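Side-chain contacts in putative O-methyltransferase (Klebsiella pneumoniae subsp. pneumoniae, PDB 3TFW), which probably transfers a methyl group from S-adenosylmethionine to an oxygen atom of an acceptor molecule: residues A[18-23]-A[47-52]; A[31-36]-A[108-113]; A[53-58]-A[75-80]; A[66-71]-A[126-131]; A[142-145]-A[151-154]. One frame throughout, in Å; residues are numbered along the deposited sequence.

Contacts 3, 4 and 5 are buried; contacts 1 and 2 only partly. Contacts 1 and 3 share helix 49-62 and both touch the second subunit: in contact 1 an isoleucine of helix 8-23 packs on it, in contact 3 its backbone lies on an indole of helix 76-82. Contact 2 joins helix 28-39 to the end of helix 98-110, a leucine against an arginine, and touches contact 3 through Ile79. Contact 4, a helix on central strand 66-70, is purely aliphatic, while contact 5 adds a tyrosine-aspartate hydrogen bond; Ile70 of contact 4 packs on Tyr152 of contact 5. Thr78 OG1 and Glu69 OE1 tie contact 3 to contact 4, probably by a hydrogen bond.

Contact 1. Residues A[18-23]-A[47-52]; sequences YLIKAL and VAANQG
Ile20 and Asn50 bring their CA atoms to 6.3 Å where the last turns of helix 8-23 pass the first turn of helix 49-62. Ala48 is the N-cap of the latter, and Gly52 N returns to Ala48 O to close its first turn. Nearly all the packing from the first helix comes from Ile20, one branch to each partner. Its CG2 rests on Ala49 CB at 4.2 Å, while CG1 lies 3.9 Å from Asn50 CB and CD1 carries on to 3.9 Å from Asn50 OD1, the two side chains crossing at about a right angle. A chi1 of 60° tucks the Asn50 amide over its own main chain and leaves OD1 beside that methyl. ND2 donates to Ala207 O of the second subunit, so the isoleucine packs against a group whose polar end is held by the dimer. Within the segment, Gln51 OE1 accepts Ala48 N at 3.1 Å, with the donor above the amide carbonyl plane. This is the half of a capping box that runs from the third helical residue back to the N-cap; Ala48 has no polar side chain to supply the other half. Helix 8-23 also lines the dimer interface: Tyr18 OH bonds Glu195, and Leu19 packs on Ile194, both of the second subunit. The start of helix 49-62 also meets helix 76-82, with Ala49 against Tyr76.

Contact 2. Residues A[31-36]-A[108-113]; sequences DRVLEN and LQLAGV
Val33 and Leu110 have the nearest CA atoms, 7.9 Å apart, where the middle of helix 28-39 passes the end of helix 98-110, which Gly112 closes with a Schellman motif. Leu110 does the reaching. Its chi1 of 159° swings CG to the far side from the backbone N, so that it extends toward the other helix and sets its two methyls among three side chains. CD2 is the busier: it lies 3.8 Å from Arg32 CG, 4.3 Å from Val33 CG2 and 3.5 Å from Asn36 ND2. The other methyl, CD1, stands 4.0 Å above the Arg32 guanidinium plane, offset toward its rim, so the arginine packs its aliphatic stem on CD2 and the rim of one guanidinium face on CD1. Arg32 is exposed and also touches a crystal neighbour, which may influence where its extended chain lies. Asn36 meets Leu110 from the opposite direction, but its amide is engaged elsewhere, ND2 donating to Asn107 OD1 one turn earlier on helix 98-110. Helix 76-82 packs against both segments: Ile79 lies on both Val33 and Ala111, Leu34 touches Tyr76, and Val113 reaches Ala82.

Contact 3. Residues A[53-58]-A[75-80]; sequences QFLALL and GYSTIW
Gln53 lays its backbone N and CA over one face of the Trp80 ring, N standing 3.6 Å above the plane, while its side chain runs past the rim at CZ3. CB, already outside the rim, is 3.9 Å from Trp80 CZ3. CG swings clear of the ring, and the bend at chi2 (60°) then turns the amide alongside the CZ3 corner: CD comes within 3.7 Å of CZ3, OE1 stays close to the same carbon, and NE2 is 3.7 Å from CZ3 as well. The amide sits beyond the rim, its plane 72° from the ring, so this is no stack. One turn on from Gln53, Ala56 CB lies 3.6 Å from Trp80 O and 3.9 Å from Trp80 CE3. Leu55 CD1 reaches Ser77 OG at 4.1 Å. Tyr76 CE2 abuts the indole edge in plane. The short helix axes approach to 9.0 Å and cross at -42°. Gln53 also packs on Ala205 of the second subunit. Helices 49-62 and 76-82 precede and follow strand 66-70, the helix-strand-helix unit of a Rossmann-like methyltransferase fold; the glycine-rich turn ending at Gly75 resembles the family loop that lies against S-adenosylmethionine in relatives.

Contact 4. Residues A[66-71]-A[126-131]; sequences RILEIG and QSLESL
Leu128 spreads its two methyls over strand 66-70, giving one to each of two buried residues. CD2 meets Leu68 CD2 at 3.9 Å, and CD1 meets Ile70 CD1 at 4.0 Å, so the leucine fork bridges neighbouring side chains on the same face of the strand. In Leu68, chi1 (171°) and chi2 (62°) together aim the CD2 methyl at Leu128. Ile70 gets there by length: CG1 lies anti to the carbonyl carbon and the branch then runs straight on to CD1, meeting Leu128 at about a right angle. The backbones stay well apart, with the nearest CA atoms, those of Ile70 and Leu128, 9.5 Å from each other, and methyl groups alone bridge the gap. Strand 66-70 is central in the parallel part of a Rossmann-like sheet, between strands 90-95 and 139-142, and helix 124-129 is one of the helices that cover it. Residue alternation sends Glu69 to the other face, where its OE1 bonds Thr78 and Thr93. Past Leu128, Ser130 OG donates to Gln126 O, a turn back, at 2.9 Å, tilted 30° from the carbonyl plane. Helix 149-158 closes the side of the leucine: Tyr152 packs on both Leu128 and Ile70, and Trp155 also touches Leu128.

Contact 5. Residues A[142-145]-A[151-154]; sequences IDAD and HYLR
Tyr152 OH donates a hydrogen bond to Asp145 OD1, modelled at 2.4 Å, a length so short that its exact value is doubtful. The carboxylate comes to the tyrosine at its edge, with Asp145 CG in the ring plane, yet it is turned across the ring, the two planes 77° apart. OD1 is the bonded oxygen, while OD2, 3.3 Å from Tyr152 OH, has too poor an angle and makes a weak bond to Asn148 instead. Asp145 holds CG between its backbone N and carbonyl carbon (chi1 56°), which brings the group back toward the helix. Aliphatic groups pack against the rest of the tyrosine: Ala144 CB is 4.3 Å from Tyr152 CE2, and Ile142 CG2 is 4.0 Å from Tyr152 CB. Ile142 also extends CD1 to 4.3 Å from Leu153 N, so its two branches span neighbouring residues of the helix. Within the same turn, Arg154 grips His151 ND1 end-on with both NH1 and NH2, ND1 lying in the guanidinium plane; both residues touch crystal neighbours. The loop after strand 139-142 and helix 149-158 belong to the crossover leading to parallel strand 165-169. Helix 124-129 packs beside Tyr152 through Ala124 and Leu125, strand 66-70 supplies Ile70 to Ala144, and helix 185-199 meets Leu153 through Phe193, Met196 and Met197.

Contact 1. Residues A[18-23]-A[47-52]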
# COMPACT_ATOMS: atom_id res chain seq x y z
N TYR A 18 10.25 14.85 -5.86
CA TYR A 18 9.06 15.69 -5.92
C TYR A 18 7.99 15.24 -4.92
O TYR A 18 7.52 16.03 -4.11
CB TYR A 18 8.47 15.69 -7.34
CG TYR A 18 7.15 16.45 -7.45
CD1 TYR A 18 7.11 17.83 -7.32
CD2 TYR A 18 5.96 15.77 -7.68
CE1 TYR A 18 5.91 18.53 -7.42
CE2 TYR A 18 4.75 16.45 -7.78
CZ TYR A 18 4.73 17.83 -7.65
OH TYR A 18 3.55 18.51 -7.75
N LEU A 19 7.62 13.96 -4.99
CA LEU A 19 6.54 13.43 -4.15
C LEU A 19 6.85 13.58 -2.67
O LEU A 19 6.00 14.04 -1.89
CB LEU A 19 6.25 11.97 -4.52
CG LEU A 19 5.57 11.75 -5.87
CD1 LEU A 19 5.50 10.28 -6.21
CD2 LEU A 19 4.18 12.38 -5.90
N ILE A 20 8.06 13.20 -2.27
CA ILE A 20 8.48 13.25 -0.87
C ILE A 20 8.53 14.69 -0.32
O ILE A 20 8.00 14.96 0.76
CB ILE A 20 9.80 12.47 -0.64
CG1 ILE A 20 9.54 10.96 -0.80
CG2 ILE A 20 10.42 12.78 0.74
CD1 ILE A 20 10.76 10.13 -1.09
N LYS A 21 9.13 15.61 -1.06
CA LYS A 21 9.17 17.01 -0.65
C LYS A 21 7.77 17.63 -0.51
O LYS A 21 7.53 18.41 0.42
CB LYS A 21 10.01 17.86 -1.61
CG LYS A 21 10.25 19.29 -1.12
CD LYS A 21 11.06 19.32 0.19
CE LYS A 21 11.46 20.74 0.60
NZ LYS A 21 10.31 21.57 1.10
N ALA A 22 6.87 17.27 -1.41
CA ALA A 22 5.51 17.80 -1.40
C ALA A 22 4.67 17.29 -0.24
O ALA A 22 3.90 18.06 0.34
CB ALA A 22 4.82 17.50 -2.73
N LEU A 23 4.83 16.02 0.11
CA LEU A 23 3.91 15.36 1.05
C LEU A 23 4.43 15.13 2.48
O LEU A 23 3.66 15.19 3.45
CB LEU A 23 3.43 14.03 0.46
CG LEU A 23 2.61 14.13 -0.84
CD1 LEU A 23 2.37 12.74 -1.42
CD2 LEU A 23 1.29 14.85 -0.58
N VAL A 47 14.55 1.84 4.31
CA VAL A 47 13.46 2.22 3.40
C VAL A 47 13.53 3.71 3.06
O VAL A 47 14.08 4.51 3.83
CB VAL A 47 12.06 1.85 3.95
CG1 VAL A 47 11.94 0.33 4.12
CG2 VAL A 47 11.74 2.59 5.25
N ALA A 48 12.98 4.08 1.90
CA ALA A 48 12.83 5.48 1.52
C ALA A 48 11.76 6.13 2.40
O ALA A 48 10.92 5.43 2.96
CB ALA A 48 12.46 5.59 0.04
N ALA A 49 11.79 7.46 2.54
CA ALA A 49 10.86 8.15 3.44
C ALA A 49 9.39 7.89 3.13
O ALA A 49 8.57 7.82 4.03
CB ALA A 49 11.14 9.66 3.46
N ASN A 50 9.06 7.75 1.84
CA ASN A 50 7.66 7.49 1.47
C ASN A 50 7.22 6.09 1.87
O ASN A 50 6.04 5.87 2.19
CB ASN A 50 7.40 7.77 -0.03
CG ASN A 50 8.25 6.90 -0.95
OD1 ASN A 50 9.37 6.53 -0.61
ND2 ASN A 50 7.73 6.60 -2.13
N GLN A 51 8.16 5.14 1.85
CA GLN A 51 7.88 3.78 2.31
C GLN A 51 7.70 3.76 3.83
O GLN A 51 6.79 3.12 4.34
CB GLN A 51 8.97 2.81 1.88
CG GLN A 51 9.18 2.76 0.35
CD GLN A 51 10.38 1.93 -0.06
OE1 GLN A 51 11.35 1.79 0.69
NE2 GLN A 51 10.33 1.37 -1.27
N GLY A 52 8.56 4.49 4.55
CA GLY A 52 8.39 4.65 6.00
C GLY A 52 7.03 5.22 6.37
O GLY A 52 6.35 4.71 7.28

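Contact 2. Residues A[31-36]-A[108-113]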
# COMPACT_ATOMS: atom_id res chain seq x y z
N ASP A 31 16.54 12.26 10.02
CA ASP A 31 17.77 12.63 9.32
C ASP A 31 18.98 12.13 10.09
O ASP A 31 19.89 11.55 9.51
CB ASP A 31 17.88 14.16 9.15
CG ASP A 31 16.87 14.74 8.15
OD1 ASP A 31 16.38 14.01 7.26
OD2 ASP A 31 16.57 15.94 8.26
N ARG A 32 18.99 12.36 11.40
CA ARG A 32 20.10 11.98 12.26
C ARG A 32 20.24 10.46 12.37
O ARG A 32 21.35 9.93 12.38
CB ARG A 32 19.96 12.62 13.64
CG ARG A 32 21.23 12.58 14.48
CD ARG A 32 21.19 13.61 15.59
NE ARG A 32 22.19 13.33 16.61
CZ ARG A 32 22.39 14.06 17.70
NH1 ARG A 32 21.66 15.15 17.92
NH2 ARG A 32 23.33 13.71 18.57
N VAL A 33 19.10 9.76 12.45
CA VAL A 33 19.10 8.29 12.46
C VAL A 33 19.84 7.73 11.24
O VAL A 33 20.67 6.84 11.38
CB VAL A 33 17.66 7.71 12.55
CG1 VAL A 33 17.64 6.23 12.20
CG2 VAL A 33 17.09 7.94 13.93
N LEU A 34 19.53 8.28 10.06
CA LEU A 34 20.15 7.82 8.81
C LEU A 34 21.64 8.18 8.77
O LEU A 34 22.46 7.39 8.33
CB LEU A 34 19.42 8.42 7.59
CG LEU A 34 18.03 7.88 7.22
CD1 LEU A 34 17.35 8.76 6.18
CD2 LEU A 34 18.09 6.43 6.74
N GLU A 35 21.97 9.38 9.26
CA GLU A 35 23.38 9.81 9.38
C GLU A 35 24.17 8.83 10.26
O GLU A 35 25.29 8.45 9.91
CB GLU A 35 23.45 11.23 9.96
CG GLU A 35 23.01 12.32 9.00
CD GLU A 35 22.78 13.69 9.66
OE1 GLU A 35 22.98 13.84 10.89
OE2 GLU A 35 22.40 14.63 8.94
N ASN A 36 23.57 8.43 11.38
CA ASN A 36 24.17 7.45 12.30
C ASN A 36 24.41 6.10 11.64
O ASN A 36 25.47 5.49 11.83
CB ASN A 36 23.27 7.25 13.52
CG ASN A 36 23.29 8.41 14.48
OD1 ASN A 36 24.13 9.31 14.38
ND2 ASN A 36 22.36 8.41 15.44
N LEU A 108 16.99 4.36 18.65
CA LEU A 108 15.73 4.23 19.39
C LEU A 108 15.67 5.25 20.52
O LEU A 108 14.64 5.88 20.74
CB LEU A 108 15.55 2.79 19.92
CG LEU A 108 15.38 1.70 18.85
CD1 LEU A 108 15.40 0.29 19.46
CD2 LEU A 108 14.14 1.91 17.98
N GLN A 109 16.79 5.43 21.22
CA GLN A 109 16.86 6.36 22.33
C GLN A 109 16.76 7.80 21.82
O GLN A 109 15.98 8.60 22.34
CB GLN A 109 18.15 6.14 23.13
CG GLN A 109 18.19 6.87 24.47
CD GLN A 109 19.59 6.94 25.07
OE1 GLN A 109 20.35 5.96 25.05
NE2 GLN A 109 19.94 8.11 25.60
N LEU A 110 17.55 8.10 20.79
CA LEU A 110 17.55 9.41 20.15
C LEU A 110 16.15 9.84 19.70
O LEU A 110 15.75 11.00 19.89
CB LEU A 110 18.54 9.39 18.96
CG LEU A 110 18.46 10.40 17.81
CD1 LEU A 110 18.62 11.84 18.27
CD2 LEU A 110 19.52 10.05 16.78
N ALA A 111 15.40 8.89 19.14
CA ALA A 111 14.07 9.15 18.62
C ALA A 111 12.97 9.13 19.69
O ALA A 111 11.82 9.41 19.38
CB ALA A 111 13.73 8.17 17.49
N GLY A 112 13.32 8.75 20.91
CA GLY A 112 12.37 8.76 22.03
C GLY A 112 11.31 7.66 21.99
O GLY A 112 10.21 7.83 22.51
N VAL A 113 11.66 6.52 21.38
CA VAL A 113 10.73 5.39 21.26
C VAL A 113 11.22 4.17 22.02
O VAL A 113 10.66 3.08 21.91
CB VAL A 113 10.48 5.00 19.78
CG1 VAL A 113 9.73 6.10 19.05
CG2 VAL A 113 11.81 4.67 19.06

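Contact 3. Residues A[53-58]-A[75-80]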
# COMPACT_ATOMS: atom_id res chain seq x y z
N GLN A 53 6.61 6.28 5.68
CA GLN A 53 5.32 6.91 5.96
C GLN A 53 4.18 5.93 5.67
O GLN A 53 3.18 5.92 6.39
CB GLN A 53 5.17 8.22 5.15
CG GLN A 53 3.92 9.03 5.45
CD GLN A 53 3.82 9.47 6.88
OE1 GLN A 53 3.31 8.75 7.75
NE2 GLN A 53 4.25 10.70 7.13
N PHE A 54 4.34 5.13 4.63
CA PHE A 54 3.38 4.06 4.31
C PHE A 54 3.23 3.08 5.49
O PHE A 54 2.12 2.78 5.92
CB PHE A 54 3.82 3.34 3.02
CG PHE A 54 2.93 2.19 2.62
CD1 PHE A 54 1.63 2.41 2.17
CD2 PHE A 54 3.39 0.88 2.70
CE1 PHE A 54 0.80 1.34 1.80
CE2 PHE A 54 2.57 -0.20 2.33
CZ PHE A 54 1.28 0.04 1.88
N LEU A 55 4.36 2.61 6.03
CA LEU A 55 4.34 1.73 7.20
C LEU A 55 3.65 2.38 8.39
O LEU A 55 2.89 1.74 9.10
CB LEU A 55 5.75 1.25 7.60
CG LEU A 55 6.53 0.38 6.60
CD1 LEU A 55 7.95 0.13 7.08
CD2 LEU A 55 5.80 -0.94 6.31
N ALA A 56 3.92 3.68 8.59
CA ALA A 56 3.29 4.42 9.66
C ALA A 56 1.78 4.45 9.45
O ALA A 56 1.03 4.25 10.40
CB ALA A 56 3.87 5.86 9.76
N LEU A 57 1.34 4.63 8.21
CA LEU A 57 -0.11 4.62 7.93
C LEU A 57 -0.73 3.25 8.17
O LEU A 57 -1.84 3.15 8.65
CB LEU A 57 -0.44 5.17 6.53
CG LEU A 57 -0.12 6.66 6.34
CD1 LEU A 57 -0.73 7.20 5.06
CD2 LEU A 57 -0.57 7.50 7.54
N LEU A 58 0.01 2.19 7.87
CA LEU A 58 -0.43 0.83 8.19
C LEU A 58 -0.63 0.60 9.70
O LEU A 58 -1.58 -0.08 10.11
CB LEU A 58 0.53 -0.22 7.61
CG LEU A 58 0.60 -0.22 6.08
CD1 LEU A 58 1.52 -1.32 5.61
CD2 LEU A 58 -0.80 -0.39 5.47
N GLY A 75 17.19 0.55 12.88
CA GLY A 75 15.96 0.98 13.51
C GLY A 75 15.22 2.09 12.78
O GLY A 75 14.35 2.71 13.35
N TYR A 76 15.54 2.34 11.51
CA TYR A 76 14.85 3.41 10.77
C TYR A 76 13.36 3.08 10.58
O TYR A 76 12.48 3.88 10.92
CB TYR A 76 15.54 3.67 9.44
CG TYR A 76 14.94 4.80 8.62
CD1 TYR A 76 15.14 6.14 8.97
CD2 TYR A 76 14.18 4.52 7.48
CE1 TYR A 76 14.59 7.18 8.20
CE2 TYR A 76 13.63 5.54 6.72
CZ TYR A 76 13.85 6.86 7.07
OH TYR A 76 13.29 7.85 6.29
N SER A 77 13.08 1.89 10.06
CA SER A 77 11.68 1.46 9.89
C SER A 77 10.98 1.32 11.23
O SER A 77 9.79 1.61 11.36
CB SER A 77 11.61 0.15 9.12
OG SER A 77 11.94 0.37 7.77
N THR A 78 11.75 0.86 12.22
CA THR A 78 11.26 0.68 13.58
C THR A 78 10.68 2.00 14.09
O THR A 78 9.61 2.03 14.65
CB THR A 78 12.37 0.23 14.56
OG1 THR A 78 13.24 -0.70 13.91
CG2 THR A 78 11.74 -0.41 15.81
N ILE A 79 11.42 3.08 13.88
CA ILE A 79 10.99 4.38 14.38
C ILE A 79 9.74 4.90 13.69
O ILE A 79 8.85 5.42 14.36
CB ILE A 79 12.12 5.42 14.32
CG1 ILE A 79 13.19 5.05 15.35
CG2 ILE A 79 11.58 6.81 14.64
CD1 ILE A 79 14.58 5.62 15.00
N TRP A 80 9.66 4.73 12.37
CA TRP A 80 8.46 5.10 11.62
C TRP A 80 7.22 4.43 12.20
O TRP A 80 6.17 5.06 12.41
CB TRP A 80 8.61 4.71 10.15
CG TRP A 80 9.22 5.75 9.28
CD1 TRP A 80 10.46 5.73 8.71
CD2 TRP A 80 8.59 6.96 8.84
NE1 TRP A 80 10.65 6.86 7.95
CE2 TRP A 80 9.52 7.63 8.01
CE3 TRP A 80 7.34 7.54 9.07
CZ2 TRP A 80 9.24 8.85 7.40
CZ3 TRP A 80 7.06 8.78 8.46
CH2 TRP A 80 8.01 9.41 7.64

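Contact 4. Residues A[66-71]-A[126-131]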
# COMPACT_ATOMS: atom_id res chain seq x y z
N ARG A 66 0.37 -3.85 19.14
CA ARG A 66 1.43 -4.84 19.19
C ARG A 66 2.00 -5.03 17.79
O ARG A 66 1.27 -5.38 16.87
CB ARG A 66 0.93 -6.18 19.74
CG ARG A 66 0.53 -6.12 21.21
CD ARG A 66 -0.16 -7.36 21.73
NE ARG A 66 -0.40 -7.20 23.17
CZ ARG A 66 0.49 -7.50 24.12
NH1 ARG A 66 1.66 -8.02 23.80
NH2 ARG A 66 0.18 -7.30 25.40
N ILE A 67 3.28 -4.75 17.64
CA ILE A 67 3.96 -4.88 16.35
C ILE A 67 5.16 -5.82 16.50
O ILE A 67 5.88 -5.76 17.49
CB ILE A 67 4.42 -3.50 15.80
CG1 ILE A 67 3.21 -2.56 15.64
CG2 ILE A 67 5.17 -3.67 14.45
CD1 ILE A 67 3.58 -1.10 15.30
N LEU A 68 5.35 -6.68 15.50
CA LEU A 68 6.57 -7.49 15.39
C LEU A 68 7.36 -7.09 14.14
O LEU A 68 6.81 -7.04 13.04
CB LEU A 68 6.23 -8.98 15.35
CG LEU A 68 7.36 -9.99 15.02
CD1 LEU A 68 8.48 -9.96 16.06
CD2 LEU A 68 6.80 -11.42 14.90
N GLU A 69 8.64 -6.81 14.32
CA GLU A 69 9.51 -6.51 13.19
C GLU A 69 10.67 -7.51 13.15
O GLU A 69 11.42 -7.64 14.11
CB GLU A 69 10.06 -5.09 13.31
CG GLU A 69 11.03 -4.71 12.20
CD GLU A 69 11.63 -3.33 12.38
OE1 GLU A 69 11.91 -2.92 13.53
OE2 GLU A 69 11.84 -2.65 11.35
N ILE A 70 10.84 -8.18 12.02
CA ILE A 70 11.94 -9.11 11.85
C ILE A 70 13.02 -8.46 10.96
O ILE A 70 12.87 -8.35 9.75
CB ILE A 70 11.46 -10.49 11.32
CG1 ILE A 70 10.35 -11.04 12.23
CG2 ILE A 70 12.65 -11.47 11.21
CD1 ILE A 70 9.71 -12.37 11.77
N GLY A 71 14.11 -8.03 11.60
CA GLY A 71 15.23 -7.35 10.93
C GLY A 71 15.27 -5.87 11.26
O GLY A 71 14.75 -5.04 10.51
N GLN A 126 15.58 -18.02 17.03
CA GLN A 126 15.73 -18.30 18.46
C GLN A 126 14.77 -17.42 19.26
O GLN A 126 14.09 -17.90 20.16
CB GLN A 126 17.18 -18.09 18.92
CG GLN A 126 17.38 -18.10 20.45
CD GLN A 126 18.84 -18.23 20.86
OE1 GLN A 126 19.75 -18.05 20.05
NE2 GLN A 126 19.07 -18.57 22.13
N SER A 127 14.71 -16.14 18.91
CA SER A 127 13.81 -15.22 19.61
C SER A 127 12.35 -15.59 19.41
O SER A 127 11.57 -15.57 20.37
CB SER A 127 14.07 -13.78 19.17
OG SER A 127 15.34 -13.36 19.63
N LEU A 128 11.97 -15.93 18.17
CA LEU A 128 10.60 -16.36 17.87
C LEU A 128 10.20 -17.63 18.62
O LEU A 128 9.06 -17.73 19.11
CB LEU A 128 10.40 -16.54 16.36
CG LEU A 128 10.42 -15.22 15.59
CD1 LEU A 128 10.61 -15.47 14.10
CD2 LEU A 128 9.15 -14.42 15.87
N GLU A 129 11.13 -18.58 18.71
CA GLU A 129 10.92 -19.83 19.46
C GLU A 129 10.71 -19.61 20.96
O GLU A 129 10.11 -20.45 21.63
CB GLU A 129 12.09 -20.80 19.24
CG GLU A 129 12.17 -21.38 17.84
CD GLU A 129 13.54 -21.92 17.49
OE1 GLU A 129 14.44 -21.88 18.36
OE2 GLU A 129 13.72 -22.38 16.35
N SER A 130 11.20 -18.48 21.47
CA SER A 130 11.16 -18.16 22.90
C SER A 130 9.96 -17.31 23.34
O SER A 130 9.85 -16.96 24.52
CB SER A 130 12.44 -17.44 23.33
OG SER A 130 13.59 -18.19 22.99
N LEU A 131 9.07 -16.97 22.41
CA LEU A 131 7.93 -16.10 22.71
C LEU A 131 6.90 -16.72 23.65
O LEU A 131 6.28 -16.01 24.44
CB LEU A 131 7.24 -15.62 21.42
CG LEU A 131 8.03 -14.62 20.56
CD1 LEU A 131 7.28 -14.33 19.26
CD2 LEU A 131 8.31 -13.35 21.32

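Contact 5. Residues A[142-145]-A[151-154]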
# COMPACT_ATOMS: atom_id res chain seq x y z
N ILE A 142 8.22 -8.23 7.91
CA ILE A 142 9.28 -9.19 7.67
C ILE A 142 10.29 -8.67 6.65
O ILE A 142 9.95 -8.45 5.49
CB ILE A 142 8.72 -10.56 7.22
CG1 ILE A 142 7.67 -11.07 8.23
CG2 ILE A 142 9.86 -11.58 7.05
CD1 ILE A 142 6.95 -12.32 7.78
N ASP A 143 11.52 -8.45 7.12
CA ASP A 143 12.62 -8.03 6.24
C ASP A 143 14.00 -8.34 6.84
O ASP A 143 14.75 -7.42 7.18
CB ASP A 143 12.53 -6.55 5.91
CG ASP A 143 13.59 -6.10 4.90
OD1 ASP A 143 14.14 -6.97 4.16
OD2 ASP A 143 13.86 -4.89 4.84
N ALA A 144 14.32 -9.62 6.97
CA ALA A 144 15.64 -10.05 7.44
C ALA A 144 16.33 -10.95 6.41
O ALA A 144 16.36 -10.64 5.21
CB ALA A 144 15.52 -10.76 8.81
N ASP A 145 16.89 -12.07 6.90
CA ASP A 145 17.53 -13.06 6.05
C ASP A 145 16.49 -13.83 5.23
O ASP A 145 15.71 -14.65 5.74
CB ASP A 145 18.42 -14.02 6.87
CG ASP A 145 17.68 -14.72 7.99
OD1 ASP A 145 17.00 -14.03 8.79
OD2 ASP A 145 17.76 -15.96 8.08
N HIS A 151 10.07 -19.69 7.19
CA HIS A 151 10.03 -19.92 8.64
C HIS A 151 9.44 -18.72 9.39
O HIS A 151 8.67 -18.89 10.34
CB HIS A 151 11.43 -20.23 9.18
CG HIS A 151 12.04 -21.47 8.59
ND1 HIS A 151 11.56 -22.73 8.86
CD2 HIS A 151 13.10 -21.64 7.76
CE1 HIS A 151 12.29 -23.62 8.22
NE2 HIS A 151 13.23 -22.99 7.54
N TYR A 152 9.83 -17.52 8.96
CA TYR A 152 9.28 -16.30 9.53
C TYR A 152 7.77 -16.21 9.32
O TYR A 152 7.04 -15.83 10.23
CB TYR A 152 10.00 -15.07 8.97
CG TYR A 152 11.47 -15.05 9.32
CD1 TYR A 152 11.91 -15.47 10.57
CD2 TYR A 152 12.42 -14.66 8.38
CE1 TYR A 152 13.25 -15.49 10.90
CE2 TYR A 152 13.79 -14.66 8.70
CZ TYR A 152 14.18 -15.08 9.96
OH TYR A 152 15.51 -15.08 10.30
N LEU A 153 7.30 -16.62 8.14
CA LEU A 153 5.86 -16.63 7.86
C LEU A 153 5.09 -17.59 8.78
O LEU A 153 4.00 -17.27 9.26
CB LEU A 153 5.58 -16.95 6.38
CG LEU A 153 4.12 -16.80 5.89
CD1 LEU A 153 3.48 -15.45 6.28
CD2 LEU A 153 4.06 -16.98 4.38
N ARG A 154 5.67 -18.76 9.02
CA ARG A 154 5.06 -19.74 9.92
C ARG A 154 4.88 -19.16 11.33
O ARG A 154 3.79 -19.25 11.90
CB ARG A 154 5.86 -21.04 9.95
CG ARG A 154 5.34 -22.07 10.96
CD ARG A 154 6.11 -23.39 10.89
NE ARG A 154 7.45 -23.27 11.45
CZ ARG A 154 8.55 -23.20 10.71
NH1 ARG A 154 8.46 -23.26 9.39
NH2 ARG A 154 9.74 -23.08 11.29